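Local coordinates for N-acetylglucosamine-6-phosphate deacetylase (Mycobacterium smegmatis, PDB 6FV4), which probably catalyses the metal-dependent removal of the acetyl group from N-acetylglucosamine-6-phosphate, a step in amino-sugar metabolism, at residues V174-I179 and A220-H225; A200-T205 and D210-A215. The protein carries 1 engineered substitution. All coordinates share one frame; numbering follows the deposited sequence.

Contact 1. Residues V174-I179 and A220-H225; sequences VRMVTI and ATVGTH. With CD (cadmium ion), chain J.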
ATOM      1  N   VAL B 174      -0.007 -14.165  29.211  1.00 26.82           N
ATOM      2  CA  VAL B 174      -0.399 -14.281  27.810  1.00 32.64           C
ATOM      3  C   VAL B 174      -0.637 -12.867  27.296  1.00 29.46           C
ATOM      4  O   VAL B 174      -1.535 -12.165  27.771  1.00 29.62           O
ATOM      5  CB  VAL B 174      -1.638 -15.166  27.617  1.00 30.62           C
ATOM      6  CG1 VAL B 174      -2.101 -15.075  26.149  1.00 25.68           C
ATOM      7  CG2 VAL B 174      -1.317 -16.621  27.959  1.00 28.33           C
ATOM      8  N   ARG B 175       0.194 -12.434  26.354  1.00 32.05           N
ATOM      9  CA  ARG B 175       0.194 -11.051  25.898  1.00 28.59           C
ATOM     10  C   ARG B 175      -0.495 -10.858  24.558  1.00 30.99           C
ATOM     11  O   ARG B 175      -1.014  -9.768  24.293  1.00 26.66           O
ATOM     12  CB  ARG B 175       1.632 -10.529  25.810  1.00 27.98           C
ATOM     13  CG  ARG B 175       2.398 -10.543  27.113  1.00 31.48           C
ATOM     14  CD  ARG B 175       1.688  -9.729  28.176  1.00 39.06           C
ATOM     15  NE  ARG B 175       1.787  -8.300  27.895  1.00 41.89           N
ATOM     16  CZ  ARG B 175       2.649  -7.482  28.495  1.00 45.79           C
ATOM     17  NH1 ARG B 175       3.485  -7.953  29.420  1.00 44.12           N
ATOM     18  NH2 ARG B 175       2.678  -6.195  28.174  1.00 42.76           N
ATOM     19  N   MET B 176      -0.540 -11.892  23.720  1.00 27.26           N
ATOM     20  CA  MET B 176      -1.106 -11.753  22.388  1.00 26.84           C
ATOM     21  C   MET B 176      -1.753 -13.068  21.976  1.00 24.01           C
ATOM     22  O   MET B 176      -1.222 -14.150  22.263  1.00 26.20           O
ATOM     23  CB  MET B 176      -0.031 -11.340  21.372  1.00 22.77           C
ATOM     24  CG  MET B 176      -0.570 -11.166  19.967  1.00 26.14           C
ATOM     25  SD  MET B 176       0.560 -10.174  18.951  1.00 28.66           S
ATOM     26  CE  MET B 176       1.990 -11.249  18.848  1.00 25.73           C
ATOM     27  N   VAL B 177      -2.907 -12.968  21.313  1.00 23.63           N
ATOM     28  CA  VAL B 177      -3.653 -14.122  20.812  1.00 25.26           C
ATOM     29  C   VAL B 177      -4.089 -13.839  19.376  1.00 24.99           C
ATOM     30  O   VAL B 177      -4.796 -12.856  19.122  1.00 26.78           O
ATOM     31  CB  VAL B 177      -4.876 -14.434  21.689  1.00 23.70           C
ATOM     32  CG1 VAL B 177      -5.706 -15.591  21.088  1.00 21.97           C
ATOM     33  CG2 VAL B 177      -4.428 -14.791  23.106  1.00 25.97           C
ATOM     34  N   THR B 178      -3.683 -14.701  18.444  1.00 26.63           N
ATOM     35  CA  THR B 178      -4.093 -14.592  17.041  1.00 26.84           C
ATOM     36  C   THR B 178      -5.481 -15.203  16.844  1.00 29.92           C
ATOM     37  O   THR B 178      -5.736 -16.343  17.263  1.00 29.33           O
ATOM     38  CB  THR B 178      -3.087 -15.290  16.131  1.00 25.80           C
ATOM     39  OG1 THR B 178      -1.832 -14.606  16.202  1.00 27.18           O
ATOM     40  CG2 THR B 178      -3.572 -15.273  14.675  1.00 28.35           C
ATOM     41  N   ILE B 179      -6.380 -14.433  16.230  1.00 26.46           N
ATOM     42  CA  ILE B 179      -7.779 -14.796  16.034  1.00 27.63           C
ATOM     43  C   ILE B 179      -8.086 -14.710  14.543  1.00 31.87           C
ATOM     44  O   ILE B 179      -7.842 -13.672  13.919  1.00 30.89           O
ATOM     45  CB  ILE B 179      -8.715 -13.869  16.834  1.00 26.21           C
ATOM     46  CG1 ILE B 179      -8.486 -14.042  18.332  1.00 27.28           C
ATOM     47  CG2 ILE B 179     -10.188 -14.152  16.530  1.00 30.06           C
ATOM     48  CD1 ILE B 179      -8.837 -15.433  18.792  1.00 25.35           C
ATOM     49  N   ALA B 220      -9.149  -5.674  17.749  1.00 27.23           N
ATOM     50  CA  ALA B 220      -7.895  -6.228  17.267  1.00 27.86           C
ATOM     51  C   ALA B 220      -6.962  -5.094  16.866  1.00 27.52           C
ATOM     52  O   ALA B 220      -7.394  -4.113  16.257  1.00 28.94           O
ATOM     53  CB  ALA B 220      -8.152  -7.174  16.089  1.00 27.92           C
ATOM     54  N   THR B 221      -5.680  -5.211  17.233  1.00 23.12           N
ATOM     55  CA  THR B 221      -4.726  -4.128  17.003  1.00 27.88           C
ATOM     56  C   THR B 221      -3.429  -4.594  16.359  1.00 28.99           C
ATOM     57  O   THR B 221      -2.495  -3.786  16.237  1.00 26.92           O
ATOM     58  CB  THR B 221      -4.366  -3.405  18.311  1.00 30.36           C
ATOM     59  OG1 THR B 221      -3.881  -4.359  19.270  1.00 28.14           O
ATOM     60  CG2 THR B 221      -5.560  -2.635  18.875  1.00 30.50           C
ATOM     61  N   VAL B 222      -3.322  -5.873  15.986  1.00 27.21           N
ATOM     62  CA  VAL B 222      -2.104  -6.409  15.387  1.00 28.11           C
ATOM     63  C   VAL B 222      -2.489  -7.310  14.221  1.00 29.17           C
ATOM     64  O   VAL B 222      -3.497  -8.022  14.289  1.00 30.35           O
ATOM     65  CB  VAL B 222      -1.239  -7.164  16.423  1.00 26.57           C
ATOM     66  CG1 VAL B 222      -0.131  -7.957  15.733  1.00 24.04           C
ATOM     67  CG2 VAL B 222      -0.628  -6.182  17.442  1.00 26.21           C
ATOM     68  N   GLY B 223      -1.719  -7.238  13.135  1.00 27.63           N
ATOM     69  CA  GLY B 223      -1.787  -8.222  12.068  1.00 25.87           C
ATOM     70  C   GLY B 223      -0.644  -9.214  12.187  1.00 29.05           C
ATOM     71  O   GLY B 223       0.527  -8.827  12.149  1.00 26.58           O
ATOM     72  N   THR B 224      -0.992 -10.498  12.388  1.00 29.21           N
ATOM     73  CA  THR B 224       0.005 -11.569  12.465  1.00 29.94           C
ATOM     74  C   THR B 224       0.581 -11.861  11.085  1.00 26.40           C
ATOM     75  O   THR B 224      -0.173 -12.174  10.162  1.00 28.95           O
ATOM     76  CB  THR B 224      -0.612 -12.856  13.030  1.00 24.76           C
ATOM     77  OG1 THR B 224      -1.257 -12.577  14.270  1.00 28.05           O
ATOM     78  CG2 THR B 224       0.452 -13.903  13.256  1.00 28.23           C
ATOM     79  N   HIS B 225       1.921 -11.863  10.994  1.00 21.49           N
ATOM     80  CA  HIS B 225       2.741 -11.862   9.781  1.00 27.91           C
ATOM     81  C   HIS B 225       1.953 -11.603   8.495  1.00 30.88           C
ATOM     82  O   HIS B 225       1.608 -12.535   7.751  1.00 26.22           O
ATOM     83  CB  HIS B 225       3.571 -13.152   9.652  1.00 27.29           C
ATOM     84  CG  HIS B 225       2.787 -14.423   9.813  1.00 25.42           C
ATOM     85  ND1 HIS B 225       1.530 -14.602   9.281  1.00 25.60           N
ATOM     86  CD2 HIS B 225       3.107 -15.590  10.420  1.00 29.12           C
ATOM     87  CE1 HIS B 225       1.105 -15.822   9.549  1.00 27.90           C
ATOM     88  NE2 HIS B 225       2.054 -16.447  10.220  1.00 26.37           N
TER
HETATM   89 CD    CD J 403       2.052 -18.600  11.408  1.00 27.76          CD
HETATM   90  O   HOH W   1       2.800 -19.536   9.109  1.00 31.32           O

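Contact 2. Residues A200-T205 and D210-A215; sequences AAVGHT and DQTRAA. With CD (cadmium ion), chain J.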
ATOM      1  N   ALA B 200      -5.307  -8.634  20.775  1.00 28.67           N
ATOM      2  CA  ALA B 200      -5.926  -9.501  19.786  1.00 25.49           C
ATOM      3  C   ALA B 200      -5.261  -9.224  18.442  1.00 29.88           C
ATOM      4  O   ALA B 200      -5.237  -8.075  17.984  1.00 28.62           O
ATOM      5  CB  ALA B 200      -7.436  -9.270  19.734  1.00 27.24           C
ATOM      6  N   ALA B 201      -4.686 -10.261  17.834  1.00 28.27           N
ATOM      7  CA  ALA B 201      -4.077 -10.165  16.517  1.00 29.74           C
ATOM      8  C   ALA B 201      -4.943 -10.897  15.498  1.00 30.31           C
ATOM      9  O   ALA B 201      -5.615 -11.868  15.834  1.00 28.52           O
ATOM     10  CB  ALA B 201      -2.654 -10.743  16.527  1.00 25.51           C
ATOM     11  N   VAL B 202      -4.950 -10.410  14.245  1.00 30.39           N
ATOM     12  CA  VAL B 202      -5.655 -11.073  13.147  1.00 29.51           C
ATOM     13  C   VAL B 202      -4.627 -11.838  12.327  1.00 27.91           C
ATOM     14  O   VAL B 202      -3.575 -11.294  11.979  1.00 29.04           O
ATOM     15  CB  VAL B 202      -6.422 -10.069  12.259  1.00 29.40           C
ATOM     16  CG1 VAL B 202      -6.910 -10.745  10.977  1.00 29.94           C
ATOM     17  CG2 VAL B 202      -7.603  -9.501  12.981  1.00 28.48           C
ATOM     18  N   GLY B 203      -4.924 -13.094  12.014  1.00 25.82           N
ATOM     19  CA  GLY B 203      -3.973 -13.919  11.295  1.00 24.09           C
ATOM     20  C   GLY B 203      -4.599 -15.253  10.961  1.00 25.93           C
ATOM     21  O   GLY B 203      -5.696 -15.582  11.424  1.00 27.87           O
ATOM     22  N   HIS B 204      -3.890 -16.007  10.117  1.00 24.83           N
ATOM     23  CA  HIS B 204      -4.251 -17.383   9.765  1.00 28.26           C
ATOM     24  C   HIS B 204      -5.729 -17.505   9.411  1.00 30.01           C
ATOM     25  O   HIS B 204      -6.473 -18.293   9.992  1.00 29.74           O
ATOM     26  CB  HIS B 204      -3.883 -18.337  10.901  1.00 28.57           C
ATOM     27  CG  HIS B 204      -2.437 -18.681  10.911  1.00 23.00           C
ATOM     28  ND1 HIS B 204      -1.945 -19.852  10.376  1.00 23.58           N
ATOM     29  CD2 HIS B 204      -1.366 -17.985  11.354  1.00 21.82           C
ATOM     30  CE1 HIS B 204      -0.631 -19.870  10.497  1.00 27.85           C
ATOM     31  NE2 HIS B 204      -0.254 -18.746  11.081  1.00 22.79           N
ATOM     32  N   THR B 205      -6.139 -16.709   8.421  1.00 30.78           N
ATOM     33  CA  THR B 205      -7.550 -16.458   8.223  1.00 26.42           C
ATOM     34  C   THR B 205      -7.862 -16.291   6.743  1.00 32.79           C
ATOM     35  O   THR B 205      -7.037 -15.815   5.962  1.00 28.17           O
ATOM     36  CB  THR B 205      -7.979 -15.212   9.007  1.00 29.39           C
ATOM     37  OG1 THR B 205      -9.335 -14.884   8.689  1.00 35.08           O
ATOM     38  CG2 THR B 205      -7.075 -14.031   8.683  1.00 32.20           C
ATOM     39  N   ASP B 210     -14.410  -6.994   5.034  1.00 31.09           N
ATOM     40  CA  ASP B 210     -15.439  -6.539   5.967  1.00 32.17           C
ATOM     41  C   ASP B 210     -15.321  -7.255   7.309  1.00 34.77           C
ATOM     42  O   ASP B 210     -15.443  -6.632   8.374  1.00 30.57           O
ATOM     43  CB  ASP B 210     -16.836  -6.786   5.394  1.00 36.51           C
ATOM     44  CG  ASP B 210     -17.146  -5.933   4.179  1.00 41.44           C
ATOM     45  OD1 ASP B 210     -16.616  -4.811   4.063  1.00 41.15           O
ATOM     46  OD2 ASP B 210     -17.947  -6.398   3.338  1.00 42.77           O
ATOM     47  N   GLN B 211     -15.135  -8.582   7.270  1.00 31.62           N
ATOM     48  CA  GLN B 211     -14.977  -9.367   8.499  1.00 33.17           C
ATOM     49  C   GLN B 211     -13.748  -8.946   9.294  1.00 32.40           C
ATOM     50  O   GLN B 211     -13.756  -9.016  10.531  1.00 32.87           O
ATOM     51  CB  GLN B 211     -14.885 -10.852   8.163  1.00 28.08           C
ATOM     52  CG  GLN B 211     -16.179 -11.417   7.640  1.00 33.99           C
ATOM     53  CD  GLN B 211     -16.030 -12.819   7.110  1.00 37.67           C
ATOM     54  OE1 GLN B 211     -15.029 -13.160   6.480  1.00 33.15           O
ATOM     55  NE2 GLN B 211     -17.036 -13.648   7.361  1.00 40.37           N
ATOM     56  N   THR B 212     -12.678  -8.538   8.604  1.00 28.89           N
ATOM     57  CA  THR B 212     -11.465  -8.094   9.278  1.00 30.12           C
ATOM     58  C   THR B 212     -11.668  -6.720   9.898  1.00 32.17           C
ATOM     59  O   THR B 212     -11.266  -6.475  11.047  1.00 31.75           O
ATOM     60  CB  THR B 212     -10.306  -8.077   8.283  1.00 29.97           C
ATOM     61  OG1 THR B 212     -10.148  -9.389   7.732  1.00 32.38           O
ATOM     62  CG2 THR B 212      -9.005  -7.632   8.931  1.00 26.75           C
ATOM     63  N   ARG B 213     -12.301  -5.815   9.152  1.00 33.05           N
ATOM     64  CA  ARG B 213     -12.607  -4.499   9.699  1.00 33.59           C
ATOM     65  C   ARG B 213     -13.511  -4.618  10.925  1.00 32.38           C
ATOM     66  O   ARG B 213     -13.403  -3.809  11.849  1.00 31.60           O
ATOM     67  CB  ARG B 213     -13.228  -3.620   8.597  1.00 33.89           C
ATOM     68  CG  ARG B 213     -13.434  -2.177   9.010  1.00 42.11           C
ATOM     69  CD  ARG B 213     -14.408  -1.465   8.104  1.00 41.81           C
ATOM     70  NE  ARG B 213     -13.798  -0.295   7.489  1.00 54.10           N
ATOM     71  CZ  ARG B 213     -13.836   0.924   8.021  1.00 55.18           C
ATOM     72  NH1 ARG B 213     -14.465   1.112   9.173  1.00 54.68           N
ATOM     73  NH2 ARG B 213     -13.254   1.952   7.405  1.00 52.92           N
ATOM     74  N   ALA B 214     -14.379  -5.634  10.968  1.00 29.69           N
ATOM     75  CA  ALA B 214     -15.197  -5.861  12.161  1.00 34.92           C
ATOM     76  C   ALA B 214     -14.342  -6.320  13.333  1.00 29.23           C
ATOM     77  O   ALA B 214     -14.537  -5.864  14.460  1.00 30.57           O
ATOM     78  CB  ALA B 214     -16.297  -6.887  11.877  1.00 33.83           C
ATOM     79  N   ALA B 215     -13.373  -7.201  13.072  1.00 27.12           N
ATOM     80  CA  ALA B 215     -12.413  -7.612  14.088  1.00 28.25           C
ATOM     81  C   ALA B 215     -11.625  -6.424  14.632  1.00 30.29           C
ATOM     82  O   ALA B 215     -11.376  -6.338  15.838  1.00 27.13           O
ATOM     83  CB  ALA B 215     -11.477  -8.679  13.507  1.00 28.06           C
TER
HETATM   84 CD    CD J 403       2.052 -18.600  11.408  1.00 27.76          CD
HETATM   85  O   HOH W   1       2.800 -19.536   9.109  1.00 31.32           O

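Contact 1. Residues V174-I179 and A220-H225
Thr-224 and Thr-178 reach toward each other tip to tip, and their hydroxyls join in a hydrogen bond, OG1 of Thr-178 to OG1 of Thr-224, of 2.9 Å. The match is made by similar rotations: in Thr-178 OG1 lies beside the backbone N and anti to the carbonyl carbon (chi1 -65°), and Thr-224 turns its own OG1 the same way (chi1 -53°). The methyl of Thr-178 closes in beside the bond, its CG2 standing 3.6 Å from OG1 of Thr-224. OG1 of Thr-178 also hydrogen-bonds NE2 of His-136, so this buried hydroxyl is held by two hydrogen bonds, which fix its rotation. The side chain of Thr-224 lies about 3 Å, between nearest atoms, from those of two metal ligands, Glu-138 and His-72. One layer deeper, toward the N-terminal ends of the strands, Met-176 and Val-222 make the apolar part, SD of Met-176 meeting CG1 of Val-222 at 4.0 Å. The thioether chain runs extended and bends only about its last torsion (chi3 66°), crossing the valine at about a right angle. Both side chains also touch Glu-253 on strand 251-255. Beyond the threonine pair, CG2 of Thr-224 sits over the centre of one face of the His-225 ring, 4.1 Å above its plane. This methyl backs a metal ligand: NE2 of His-225 binds the cadmium ion at 2.5 Å, and the backbone N of the same residue is hydrogen-bonded to OE1 of Glu-253. Strands 174-179 and 222-223 are not paired directly, because strand 199-202 runs between them; their side chains meet over Ala-201, which points into the barrel. Such inward-facing layers, with metal-binding histidines at the C-terminal ends of the strands, belong to the (beta/alpha)8 barrel of the amidohydrolase superfamily.

Contact 2. Residues A200-T205 and D210-A215
Val-202 packs against Thr-212 and Ala-215. Strand 199-202 and helix 209-217, which carry these residues, open a beta-alpha-beta unit that runs on into strand 222-223 of the (beta/alpha)8 barrel. The valine spreads its two methyls over successive places on the helix. CG1, anti to the backbone N (chi1 169°), approaches CG2 of Thr-212 at 4.3 Å, while CG2, anti to the carbonyl carbon, meets CB of Ala-215 at 4.0 Å. The two helix residues lie three positions apart, so they present neighbouring turns of one face to a single branched side chain. Leu-244 of helix 240-246 touches both Val-202 and Thr-212, and Ile-190 of helix 186-195 covers Ala-215, which extends the buried apolar layer between strand and helices. Thr-212 adds its methyl to this layer and ties its hydroxyl back into its own helix, where OG1 is hydrogen-bonded to O of Thr-208. The outer side is looser and polar: Asp-210 and Arg-213 are exposed, and NE of Arg-213 makes a long, weak ion pair with Glu-246 and a weak hydrogen bond to OH of Tyr-209. In Thr-205, past the strand, OG1 is hydrogen-bonded to OE1 of Glu-182 and to N of Ala-207. Just before it, where the chain leaves the strand, His-204 turns to the metal site, and NE2 of His-204 binds the cadmium ion at 2.3 Å.

Overall arrangement
Contacts 1 and 2 lie on the two sides of strand 199-202, with centres about 9 Å apart. Contact 1 faces the barrel interior, and contact 2 faces the outer helical layer. Strand 199-202 is also the backbone bridge: N of Ile-179 to O of Ala-201 and N of Thr-224 to O of Val-202 are probable hydrogen bonds, both 2.7 Å. A segment of each contact runs on to the same metal. NE2 of His-204 and NE2 of His-225 stand 3.4 Å apart around the cadmium ion, which is also bound by Glu-138, His-150 and a water whose O lies 2.6 Å from the cadmium ion. The zinc ion lies about 6 Å from the side chain of Thr-224.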